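Local structure of putative peptidase M23 (Pseudomonas aeruginosa PAO1, 2HSI) at residues R52-G57 / E88-T93; K58-V63 / W70-G75. The protein is of unproven function but binds a zinc ion and probably acts as a metalloendopeptidase of the M23 type. One frame throughout, in Å; residues are numbered along the deposited sequence.

Of the four strands involved, 52-55 comes first along the chain; a tight turn at Gln-56 and Gly-57 reverses the chain into strand 58-64, whose hairpin with strand 70-75 is interaction 2, closing the shorter loop. The chain then crosses to strand 83-90, which returns to pair with strand 52-55 on the side away from strand 58-64, and that is interaction 1. Interaction 2 is therefore nested inside the loop that interaction 1 closes. The two meet where strands 52-55 and 58-64 lie side by side: Val-60 pairs with Ala-53, and Tyr-55 packs on Val-60 and Val-74. Together they tie four neighbouring strands of the antiparallel sheet of the N-terminal domain.

Interaction 1: residues R52-G57 / E88-T93; sequences RAFYQG and EVRAAT
Phe-54 and Arg-90 form the main side-chain contact between antiparallel strands 52-55 and 83-90. It is an off-centre cation-pi pair: Arg-90 CZ lies 4.2 Å from the centroid of the Phe-54 ring and 34° off its normal. The guanidinium is therefore over the rim, with Arg-90 NH1 3.6 Å from Phe-54 CE2, and its plane is tilted 36° to the ring. The Phe-54 chi1 of -68° sets CG beside its backbone N, while the Arg-90 chain runs extended from CG to NE, and the two side chains cross at about a right angle.

Four backbone hydrogen bonds join the strands. Arg-52 and Arg-90 bond both ways, Arg-90 N to Arg-52 O measuring 2.7 Å; Phe-54 and Glu-88 do likewise, Phe-54 N to Glu-88 O measuring 2.8 Å. Between them Ala-53 and Val-89 form a non-hydrogen-bonded pair, with Ala-53 CA 3.2 Å from Glu-88 O in a CA-H...O contact. Their side chains occupy the buried face, where Ala-53 also touches Val-62.

A water extends the polar network, accepting from Gly-57 N at 2.8 Å and donating to Glu-88 OE1 at 2.6 Å, so the carboxylate is linked to the turn after strand 52-55. The chemistry implies a two-faced strand pair: small aliphatic groups inward, and on the other face an aromatic ring set against one face of the guanidinium of Arg-90, a residue exposed at the surface.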
ATOM      1  N   ARG A  52     -10.790  -1.567  16.518  1.00 14.13           N
ATOM      2  CA  ARG A  52     -10.554  -2.170  15.209  1.00 17.14           C
ATOM      3  C   ARG A  52     -11.569  -1.571  14.224  1.00 15.99           C
ATOM      4  O   ARG A  52     -12.673  -1.200  14.612  1.00 17.76           O
ATOM      5  CB  ARG A  52     -10.720  -3.681  15.270  1.00 15.32           C
ATOM      6  CG  ARG A  52      -9.570  -4.427  15.924  1.00 23.44           C
ATOM      7  CD  ARG A  52      -9.723  -5.932  15.679  1.00 22.78           C
ATOM      8  NE  ARG A  52      -8.490  -6.668  15.955  1.00 37.04           N
ATOM      9  CZ  ARG A  52      -8.300  -7.465  17.008  1.00 50.15           C
ATOM     10  NH1 ARG A  52      -9.265  -7.654  17.899  1.00 40.95           N
ATOM     11  NH2 ARG A  52      -7.140  -8.085  17.166  1.00 60.80           N
ATOM     12  N   ALA A  53     -11.184  -1.468  12.959  1.00 16.96           N
ATOM     13  CA  ALA A  53     -12.067  -0.882  11.947  1.00 13.17           C
ATOM     14  C   ALA A  53     -12.050  -1.741  10.692  1.00 17.82           C
ATOM     15  O   ALA A  53     -11.061  -2.406  10.417  1.00 15.29           O
ATOM     16  CB  ALA A  53     -11.642   0.535  11.627  1.00 15.98           C
ATOM     17  N   PHE A  54     -13.159  -1.722   9.951  1.00 16.92           N
ATOM     18  CA  PHE A  54     -13.352  -2.562   8.767  1.00 17.79           C
ATOM     19  C   PHE A  54     -14.044  -1.738   7.693  1.00 14.21           C
ATOM     20  O   PHE A  54     -15.010  -1.024   7.984  1.00 14.35           O
ATOM     21  CB  PHE A  54     -14.212  -3.793   9.091  1.00 20.79           C
ATOM     22  CG  PHE A  54     -13.550  -4.779  10.010  1.00 17.90           C
ATOM     23  CD1 PHE A  54     -12.822  -5.843   9.491  1.00 19.88           C
ATOM     24  CD2 PHE A  54     -13.657  -4.648  11.399  1.00 18.36           C
ATOM     25  CE1 PHE A  54     -12.210  -6.757  10.333  1.00 20.87           C
ATOM     26  CE2 PHE A  54     -13.039  -5.546  12.241  1.00 19.00           C
ATOM     27  CZ  PHE A  54     -12.318  -6.603  11.711  1.00 20.06           C
ATOM     28  N   TYR A  55     -13.536  -1.831   6.466  1.00 18.92           N
ATOM     29  CA  TYR A  55     -14.167  -1.209   5.296  1.00 13.87           C
ATOM     30  C   TYR A  55     -14.386  -2.249   4.214  1.00 21.74           C
ATOM     31  O   TYR A  55     -13.431  -2.891   3.762  1.00 17.68           O
ATOM     32  CB  TYR A  55     -13.301  -0.064   4.768  1.00 13.38           C
ATOM     33  CG  TYR A  55     -13.827   0.614   3.511  1.00 18.90           C
ATOM     34  CD1 TYR A  55     -15.118   1.177   3.475  1.00 17.13           C
ATOM     35  CD2 TYR A  55     -13.023   0.732   2.375  1.00 23.48           C
ATOM     36  CE1 TYR A  55     -15.593   1.811   2.331  1.00 21.89           C
ATOM     37  CE2 TYR A  55     -13.485   1.366   1.231  1.00 19.57           C
ATOM     38  CZ  TYR A  55     -14.770   1.904   1.214  1.00 24.87           C
ATOM     39  OH  TYR A  55     -15.217   2.534   0.082  1.00 22.97           O
ATOM     40  N   GLN A  56     -15.652  -2.411   3.815  1.00 23.29           N
ATOM     41  CA  GLN A  56     -16.083  -3.461   2.871  1.00 25.01           C
ATOM     42  C   GLN A  56     -15.666  -4.868   3.339  1.00 24.76           C
ATOM     43  O   GLN A  56     -15.321  -5.727   2.527  1.00 28.52           O
ATOM     44  CB  GLN A  56     -15.592  -3.150   1.439  1.00 22.70           C
ATOM     45  CG  GLN A  56     -15.942  -1.723   0.961  1.00 29.39           C
ATOM     46  CD  GLN A  56     -15.283  -1.311  -0.358  1.00 32.46           C
ATOM     47  OE1 GLN A  56     -14.107  -1.580  -0.604  1.00 33.91           O
ATOM     48  NE2 GLN A  56     -16.042  -0.617  -1.194  1.00 28.58           N
ATOM     49  N   GLY A  57     -15.675  -5.079   4.656  1.00 21.40           N
ATOM     50  CA  GLY A  57     -15.313  -6.376   5.252  1.00 25.26           C
ATOM     51  C   GLY A  57     -13.820  -6.623   5.467  1.00 22.85           C
ATOM     52  O   GLY A  57     -13.435  -7.660   5.993  1.00 25.59           O
ATOM     53  N   GLU A  88     -17.088   0.068   9.667  1.00 17.88           N
ATOM     54  CA  GLU A  88     -17.489  -0.643  10.870  1.00 19.48           C
ATOM     55  C   GLU A  88     -16.378  -0.508  11.925  1.00 19.96           C
ATOM     56  O   GLU A  88     -15.223  -0.844  11.667  1.00 18.40           O
ATOM     57  CB  GLU A  88     -17.751  -2.120  10.573  1.00 24.21           C
ATOM     58  CG  GLU A  88     -18.901  -2.380   9.618  1.00 34.79           C
ATOM     59  CD  GLU A  88     -19.102  -3.854   9.340  1.00 43.46           C
ATOM     60  OE1 GLU A  88     -18.223  -4.462   8.691  1.00 44.32           O
ATOM     61  OE2 GLU A  88     -20.135  -4.409   9.776  1.00 58.09           O
ATOM     62  N   VAL A  89     -16.726   0.007  13.099  1.00 14.21           N
ATOM     63  CA  VAL A  89     -15.746   0.179  14.171  1.00 15.31           C
ATOM     64  C   VAL A  89     -16.096  -0.795  15.281  1.00 17.00           C
ATOM     65  O   VAL A  89     -17.264  -0.919  15.678  1.00 17.34           O
ATOM     66  CB  VAL A  89     -15.709   1.642  14.718  1.00 17.64           C
ATOM     67  CG1 VAL A  89     -14.542   1.844  15.685  1.00 17.40           C
ATOM     68  CG2 VAL A  89     -15.625   2.638  13.574  1.00 13.43           C
ATOM     69  N   ARG A  90     -15.076  -1.496  15.768  1.00 18.73           N
ATOM     70  CA  ARG A  90     -15.240  -2.444  16.870  1.00 20.60           C
ATOM     71  C   ARG A  90     -14.415  -2.027  18.072  1.00 18.24           C
ATOM     72  O   ARG A  90     -13.190  -1.884  17.989  1.00 18.32           O
ATOM     73  CB  ARG A  90     -14.879  -3.867  16.438  1.00 18.25           C
ATOM     74  CG  ARG A  90     -15.606  -4.320  15.211  1.00 21.54           C
ATOM     75  CD  ARG A  90     -15.571  -5.814  15.071  1.00 38.06           C
ATOM     76  NE  ARG A  90     -16.326  -6.206  13.893  1.00 44.53           N
ATOM     77  CZ  ARG A  90     -16.119  -7.294  13.160  1.00 37.38           C
ATOM     78  NH1 ARG A  90     -15.153  -8.158  13.450  1.00 38.80           N
ATOM     79  NH2 ARG A  90     -16.892  -7.503  12.106  1.00 47.25           N
ATOM     80  N   ALA A  91     -15.098  -1.843  19.199  1.00 19.34           N
ATOM     81  CA  ALA A  91     -14.450  -1.468  20.444  1.00 20.67           C
ATOM     82  C   ALA A  91     -15.125  -2.206  21.604  1.00 20.12           C
ATOM     83  O   ALA A  91     -16.303  -2.547  21.522  1.00 17.20           O
ATOM     84  CB  ALA A  91     -14.524   0.045  20.638  1.00 22.27           C
ATOM     85  N   ALA A  92     -14.363  -2.473  22.663  1.00 18.67           N
ATOM     86  CA  ALA A  92     -14.879  -3.189  23.839  1.00 22.87           C
ATOM     87  C   ALA A  92     -16.149  -2.527  24.355  1.00 19.15           C
ATOM     88  O   ALA A  92     -17.131  -3.212  24.628  1.00 22.02           O
ATOM     89  CB  ALA A  92     -13.821  -3.268  24.948  1.00 24.17           C
ATOM     90  N   THR A  93     -16.132  -1.193  24.424  1.00 21.66           N
ATOM     91  CA  THR A  93     -17.281  -0.404  24.879  1.00 26.37           C
ATOM     92  C   THR A  93     -18.444  -0.374  23.888  1.00 26.95           C
ATOM     93  O   THR A  93     -19.409   0.344  24.097  1.00 25.14           O
ATOM     94  CB  THR A  93     -16.885   1.063  25.202  1.00 28.18           C
ATOM     95  OG1 THR A  93     -16.113   1.608  24.122  1.00 25.56           O
ATOM     96  CG2 THR A  93     -16.073   1.129  26.493  1.00 29.81           C
TER
HETATM   97  O   HOH W   1     -16.920  -3.496   6.637  1.00 23.67           O

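Interaction 2: residues K58-V63 / W70-G75; sequences KPVLVV and WIAVVG
Trp-70 brings the six-membered part of its indole obliquely up to the far part of strand 58-64, with Trp-70 CE3 3.4 Å from the backbone atom Val-63 C. Val-62 meets the same ring atom: its CG1 lies 3.6 Å from Trp-70 CE3, and the two side chains cross at about a right angle. The torsion chi1 of -68° holds Trp-70 CG beside the backbone N, while the indole nitrogen NE1 is hydrogen-bonded to Gly-48 O outside the hairpin.

Val-63 and Ile-71 share the other face. Val-63 CG2 is 3.9 Å from Ile-71 CG1, and each carbon sits between its own backbone N and carbonyl carbon (Ile-71 chi1 49°). Farther along this face Leu-61 and Val-73 lie side by side, pointing the same way, with Leu-61 CD2 touching Val-73 CB.

The strands are the arms of a beta hairpin, inner strands of the antiparallel sheet of the M23 N-terminal domain. Val-63 and Ile-71 form a hydrogen-bonded pair, Ile-71 N reaching Val-63 O at 2.8 Å with an N-H...O angle of 174°. Val-62 and Ala-72 follow as a non-hydrogen-bonded pair, and Val-73 N donates to Leu-61 O at 3.0 Å. The return bond is replaced by a water that accepts from Leu-61 N and donates to Val-73 O at 2.8 Å, where the strands draw apart.

Beyond this water Val-60 bridges the gap on the Val-62 face, its CG1 3.8 Å from both Ala-72 CB and Val-74 CG2. Leu-87 of strand 83-90 packs against all three residues.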
ATOM      1  N   LYS A  58     -12.987  -5.675   5.056  1.00 17.42           N
ATOM      2  CA  LYS A  58     -11.529  -5.792   5.137  1.00 16.10           C
ATOM      3  C   LYS A  58     -11.007  -4.951   6.300  1.00 18.95           C
ATOM      4  O   LYS A  58     -11.403  -3.797   6.432  1.00 16.56           O
ATOM      5  CB  LYS A  58     -10.888  -5.280   3.847  1.00 20.56           C
ATOM      6  CG  LYS A  58     -11.442  -5.887   2.532  1.00 26.12           C
ATOM      7  CD  LYS A  58     -10.625  -7.085   2.073  1.00 29.84           C
ATOM      8  CE  LYS A  58     -11.223  -7.766   0.831  1.00 23.68           C
ATOM      9  NZ  LYS A  58     -11.077  -6.965  -0.419  1.00 37.22           N
ATOM     10  N   PRO A  59     -10.092  -5.513   7.125  1.00 17.26           N
ATOM     11  CA  PRO A  59      -9.522  -4.751   8.248  1.00 14.63           C
ATOM     12  C   PRO A  59      -8.693  -3.554   7.784  1.00 18.42           C
ATOM     13  O   PRO A  59      -7.982  -3.639   6.775  1.00 18.33           O
ATOM     14  CB  PRO A  59      -8.664  -5.798   8.984  1.00 18.17           C
ATOM     15  CG  PRO A  59      -8.350  -6.821   7.969  1.00 18.31           C
ATOM     16  CD  PRO A  59      -9.554  -6.885   7.072  1.00 22.64           C
ATOM     17  N   VAL A  60      -8.798  -2.453   8.529  1.00 14.36           N
ATOM     18  CA  VAL A  60      -8.256  -1.158   8.150  1.00 16.21           C
ATOM     19  C   VAL A  60      -7.223  -0.668   9.180  1.00 13.34           C
ATOM     20  O   VAL A  60      -7.372  -0.927  10.373  1.00 18.18           O
ATOM     21  CB  VAL A  60      -9.427  -0.128   8.017  1.00 15.70           C
ATOM     22  CG1 VAL A  60      -8.946   1.300   7.964  1.00 22.70           C
ATOM     23  CG2 VAL A  60     -10.269  -0.456   6.807  1.00 16.50           C
ATOM     24  N   LEU A  61      -6.190   0.024   8.692  1.00 12.95           N
ATOM     25  CA  LEU A  61      -5.147   0.671   9.516  1.00 14.85           C
ATOM     26  C   LEU A  61      -5.725   1.699  10.495  1.00 16.60           C
ATOM     27  O   LEU A  61      -6.427   2.643  10.100  1.00 16.86           O
ATOM     28  CB  LEU A  61      -4.105   1.345   8.613  1.00 16.34           C
ATOM     29  CG  LEU A  61      -3.040   2.287   9.206  1.00 12.83           C
ATOM     30  CD1 LEU A  61      -2.185   1.541  10.196  1.00 16.52           C
ATOM     31  CD2 LEU A  61      -2.175   2.889   8.109  1.00 15.55           C
ATOM     32  N   VAL A  62      -5.420   1.495  11.770  1.00 14.58           N
ATOM     33  CA  VAL A  62      -5.901   2.356  12.850  1.00 16.21           C
ATOM     34  C   VAL A  62      -4.701   2.896  13.632  1.00 16.65           C
ATOM     35  O   VAL A  62      -3.858   2.130  14.111  1.00 16.08           O
ATOM     36  CB  VAL A  62      -6.885   1.592  13.786  1.00 14.03           C
ATOM     37  CG1 VAL A  62      -7.250   2.429  15.002  1.00 15.42           C
ATOM     38  CG2 VAL A  62      -8.158   1.168  13.040  1.00 12.37           C
ATOM     39  N   VAL A  63      -4.610   4.218  13.736  1.00 16.11           N
ATOM     40  CA  VAL A  63      -3.496   4.874  14.432  1.00 15.55           C
ATOM     41  C   VAL A  63      -4.033   6.030  15.271  1.00 17.36           C
ATOM     42  O   VAL A  63      -5.111   6.550  14.993  1.00 18.56           O
ATOM     43  CB  VAL A  63      -2.395   5.410  13.450  1.00 17.86           C
ATOM     44  CG1 VAL A  63      -1.767   4.285  12.627  1.00 21.25           C
ATOM     45  CG2 VAL A  63      -2.932   6.501  12.514  1.00 22.46           C
ATOM     46  N   TRP A  70      -8.073   8.285  17.948  1.00 15.68           N
ATOM     47  CA  TRP A  70      -7.958   7.180  17.008  1.00 20.60           C
ATOM     48  C   TRP A  70      -8.596   7.514  15.665  1.00 18.19           C
ATOM     49  O   TRP A  70      -9.755   7.963  15.582  1.00 17.49           O
ATOM     50  CB  TRP A  70      -8.572   5.907  17.581  1.00 16.87           C
ATOM     51  CG  TRP A  70      -7.824   5.321  18.740  1.00 16.06           C
ATOM     52  CD1 TRP A  70      -8.219   5.312  20.057  1.00 18.40           C
ATOM     53  CD2 TRP A  70      -6.563   4.624  18.695  1.00 15.68           C
ATOM     54  NE1 TRP A  70      -7.276   4.659  20.826  1.00 21.59           N
ATOM     55  CE2 TRP A  70      -6.256   4.224  20.016  1.00 15.07           C
ATOM     56  CE3 TRP A  70      -5.672   4.285  17.663  1.00 15.86           C
ATOM     57  CZ2 TRP A  70      -5.079   3.514  20.335  1.00 15.07           C
ATOM     58  CZ3 TRP A  70      -4.506   3.579  17.981  1.00 20.10           C
ATOM     59  CH2 TRP A  70      -4.222   3.211  19.310  1.00 18.11           C
ATOM     60  N   ILE A  71      -7.821   7.305  14.609  1.00 16.10           N
ATOM     61  CA  ILE A  71      -8.297   7.541  13.250  1.00 18.53           C
ATOM     62  C   ILE A  71      -8.067   6.279  12.418  1.00 19.20           C
ATOM     63  O   ILE A  71      -7.138   5.514  12.686  1.00 17.02           O
ATOM     64  CB  ILE A  71      -7.607   8.777  12.585  1.00 16.36           C
ATOM     65  CG1 ILE A  71      -6.082   8.707  12.744  1.00 17.74           C
ATOM     66  CG2 ILE A  71      -8.152  10.102  13.154  1.00 17.82           C
ATOM     67  CD1 ILE A  71      -5.297   9.661  11.855  1.00 26.37           C
ATOM     68  N   ALA A  72      -8.939   6.043  11.439  1.00 17.06           N
ATOM     69  CA  ALA A  72      -8.665   5.032  10.411  1.00 14.69           C
ATOM     70  C   ALA A  72      -8.089   5.711   9.167  1.00 16.70           C
ATOM     71  O   ALA A  72      -8.501   6.818   8.797  1.00 17.25           O
ATOM     72  CB  ALA A  72      -9.932   4.256  10.061  1.00 15.48           C
ATOM     73  N   VAL A  73      -7.129   5.052   8.527  1.00 17.98           N
ATOM     74  CA  VAL A  73      -6.526   5.542   7.288  1.00 18.72           C
ATOM     75  C   VAL A  73      -6.924   4.506   6.247  1.00 18.65           C
ATOM     76  O   VAL A  73      -6.383   3.394   6.232  1.00 16.04           O
ATOM     77  CB  VAL A  73      -4.979   5.696   7.413  1.00 14.71           C
ATOM     78  CG1 VAL A  73      -4.349   6.122   6.093  1.00 18.55           C
ATOM     79  CG2 VAL A  73      -4.627   6.716   8.493  1.00 18.57           C
ATOM     80  N   VAL A  74      -7.907   4.874   5.422  1.00 16.90           N
ATOM     81  CA  VAL A  74      -8.705   3.912   4.655  1.00 18.50           C
ATOM     82  C   VAL A  74      -8.371   4.015   3.174  1.00 16.99           C
ATOM     83  O   VAL A  74      -8.462   5.097   2.593  1.00 18.10           O
ATOM     84  CB  VAL A  74     -10.245   4.168   4.833  1.00 16.28           C
ATOM     85  CG1 VAL A  74     -11.080   3.065   4.169  1.00 14.38           C
ATOM     86  CG2 VAL A  74     -10.634   4.294   6.306  1.00 21.52           C
ATOM     87  N   GLY A  75      -7.989   2.892   2.570  1.00 16.70           N
ATOM     88  CA  GLY A  75      -7.748   2.838   1.128  1.00 16.52           C
ATOM     89  C   GLY A  75      -9.063   2.689   0.376  1.00 17.32           C
ATOM     90  O   GLY A  75      -9.881   1.839   0.725  1.00 18.79           O
TER
HETATM   91  O   HOH W   2      -6.325   0.672   5.835  1.00 14.95           O